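Local coordinates for protein urea carboxylase (Thermus thermophilus, PDB 3OEP) that is of unknown function but, as a KipI-KipA homologue built of cyclophilin-like domains, is probably not the allophanate hydrolase it was once taken for, at residues A[282-288]-A[315-321]. Residues are numbered along the deposited sequence; the frame is centred on the assembly and turned at random.
Sequences VLTALRD and WPRGKTL
Strand pairing can outlast its regular register when the turn leading into one strand gives the other's backbone a donor and an acceptor, as 282-288 and 315-321 illustrate. Antiparallel Leu283 and Leu321 form the hydrogen-bonded pair (Leu283 N to Leu321 O 3.1 Å, Leu321 N to Leu283 O 2.7 Å), Thr284 and Thr320 the non-hydrogen-bonded one (CA-CA 4.3 Å). Backbone bonding continues from Ala285 N to Lys319 O (3.2 Å) and Gly318 N to Ala285 O (2.8 Å). Gly318 is third in a type II turn, Pro316 to Lys319, where positive phi favours glycine; Lys319 N to Pro316 O (3.1 Å) closes it. Thr284 OG1 lies 2.8 Å from Thr320 OG1 and is hydrogen-bonded to Glu226; Arg317 NE donates to Leu286 O (2.9 Å), and Arg317 N to side-chain Asp288 OD1 (2.8 Å). Apolar packing centres on Trp315 (chi1 t): Ala285 CB sits 3.6 Å from its five-membered-ring centroid, a CH-pi contact over the face, and Leu283 CB lies 3.7 Å from Trp315 CH2, while Trp315 NE1 donates to Lys319 O (2.9 Å). Here both segments cross between the six-stranded and five-stranded antiparallel sheets of the KipA-like, carboxyltransferase A/B region.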
# COMPACT_ATOMS: atom_id res chain seq x y z
N VAL A 282 -24.43 -6.84 -3.54
CA VAL A 282 -25.64 -7.63 -3.35
C VAL A 282 -25.19 -9.09 -3.33
O VAL A 282 -24.62 -9.58 -4.30
CB VAL A 282 -26.64 -7.39 -4.49
CG1 VAL A 282 -27.90 -8.25 -4.29
CG2 VAL A 282 -27.00 -5.90 -4.59
N LEU A 283 -25.44 -9.77 -2.21
CA LEU A 283 -24.91 -11.11 -1.97
C LEU A 283 -26.03 -12.08 -1.67
O LEU A 283 -26.99 -11.73 -0.98
CB LEU A 283 -23.96 -11.09 -0.76
CG LEU A 283 -22.83 -10.07 -0.75
CD1 LEU A 283 -22.10 -10.09 0.60
CD2 LEU A 283 -21.88 -10.33 -1.92
N THR A 284 -25.91 -13.31 -2.15
CA THR A 284 -26.90 -14.34 -1.83
C THR A 284 -26.21 -15.57 -1.23
O THR A 284 -25.22 -16.06 -1.78
CB THR A 284 -27.73 -14.70 -3.07
OG1 THR A 284 -28.37 -13.51 -3.54
CG2 THR A 284 -28.79 -15.75 -2.73
N ALA A 285 -26.73 -16.04 -0.10
CA ALA A 285 -26.18 -17.20 0.59
C ALA A 285 -26.44 -18.47 -0.23
O ALA A 285 -27.52 -18.64 -0.80
CB ALA A 285 -26.80 -17.34 1.98
N LEU A 286 -25.44 -19.34 -0.29
CA LEU A 286 -25.56 -20.64 -0.97
C LEU A 286 -25.72 -21.79 0.03
O LEU A 286 -25.94 -22.95 -0.35
CB LEU A 286 -24.34 -20.88 -1.85
CG LEU A 286 -24.11 -19.81 -2.92
CD1 LEU A 286 -22.86 -20.12 -3.72
CD2 LEU A 286 -25.34 -19.68 -3.85
N ARG A 287 -25.60 -21.47 1.31
CA ARG A 287 -25.86 -22.40 2.41
C ARG A 287 -26.33 -21.53 3.57
O ARG A 287 -26.21 -20.31 3.51
CB ARG A 287 -24.59 -23.15 2.79
CG ARG A 287 -23.45 -22.24 3.26
CD ARG A 287 -22.16 -23.02 3.52
NE ARG A 287 -22.25 -23.83 4.73
CZ ARG A 287 -22.12 -25.16 4.81
NH1 ARG A 287 -21.86 -25.90 3.73
NH2 ARG A 287 -22.24 -25.76 5.99
N ASP A 288 -26.86 -22.15 4.62
CA ASP A 288 -27.22 -21.39 5.82
C ASP A 288 -25.94 -20.95 6.52
O ASP A 288 -25.09 -21.78 6.85
CB ASP A 288 -28.08 -22.24 6.78
CG ASP A 288 -29.44 -22.62 6.19
OD1 ASP A 288 -29.95 -21.92 5.28
OD2 ASP A 288 -30.01 -23.64 6.64
N TRP A 315 -28.20 -16.12 8.12
CA TRP A 315 -28.34 -15.76 6.73
C TRP A 315 -28.69 -17.05 5.98
O TRP A 315 -27.82 -17.86 5.67
CB TRP A 315 -27.03 -15.13 6.26
CG TRP A 315 -27.00 -14.64 4.84
CD1 TRP A 315 -28.05 -14.52 3.97
CD2 TRP A 315 -25.84 -14.16 4.15
NE1 TRP A 315 -27.60 -14.02 2.76
CE2 TRP A 315 -26.25 -13.79 2.85
CE3 TRP A 315 -24.49 -14.03 4.49
CZ2 TRP A 315 -25.36 -13.28 1.90
CZ3 TRP A 315 -23.60 -13.53 3.54
CH2 TRP A 315 -24.04 -13.17 2.26
N PRO A 316 -30.00 -17.27 5.72
CA PRO A 316 -30.42 -18.56 5.18
C PRO A 316 -30.09 -18.73 3.70
O PRO A 316 -30.05 -17.75 2.96
CB PRO A 316 -31.94 -18.56 5.38
CG PRO A 316 -32.23 -17.46 6.33
CD PRO A 316 -31.16 -16.44 6.10
N ARG A 317 -29.88 -19.98 3.30
CA ARG A 317 -29.62 -20.33 1.91
C ARG A 317 -30.65 -19.69 0.99
O ARG A 317 -31.85 -19.74 1.26
CB ARG A 317 -29.65 -21.85 1.74
CG ARG A 317 -29.65 -22.33 0.30
CD ARG A 317 -29.66 -23.84 0.26
NE ARG A 317 -28.33 -24.38 0.51
CZ ARG A 317 -28.07 -25.61 0.96
NH1 ARG A 317 -29.05 -26.47 1.23
NH2 ARG A 317 -26.80 -25.98 1.14
N GLY A 318 -30.16 -19.06 -0.08
CA GLY A 318 -31.03 -18.48 -1.10
C GLY A 318 -31.56 -17.09 -0.80
O GLY A 318 -32.22 -16.50 -1.65
N LYS A 319 -31.28 -16.56 0.39
CA LYS A 319 -31.73 -15.22 0.75
C LYS A 319 -30.66 -14.19 0.42
O LYS A 319 -29.47 -14.45 0.58
CB LYS A 319 -32.11 -15.15 2.23
CG LYS A 319 -33.18 -16.17 2.66
CD LYS A 319 -34.45 -16.07 1.84
CE LYS A 319 -35.54 -17.01 2.38
NZ LYS A 319 -36.84 -16.79 1.70
N THR A 320 -31.12 -13.02 -0.02
CA THR A 320 -30.23 -11.97 -0.50
C THR A 320 -30.01 -10.90 0.55
O THR A 320 -30.96 -10.39 1.17
CB THR A 320 -30.77 -11.37 -1.80
OG1 THR A 320 -30.86 -12.41 -2.78
CG2 THR A 320 -29.85 -10.25 -2.32
N LEU A 321 -28.74 -10.57 0.75
CA LEU A 321 -28.28 -9.58 1.71
C LEU A 321 -27.85 -8.33 0.94
O LEU A 321 -27.08 -8.41 -0.02
CB LEU A 321 -27.10 -10.15 2.49
CG LEU A 321 -26.46 -9.27 3.56
CD1 LEU A 321 -27.45 -8.96 4.68
CD2 LEU A 321 -25.21 -9.99 4.09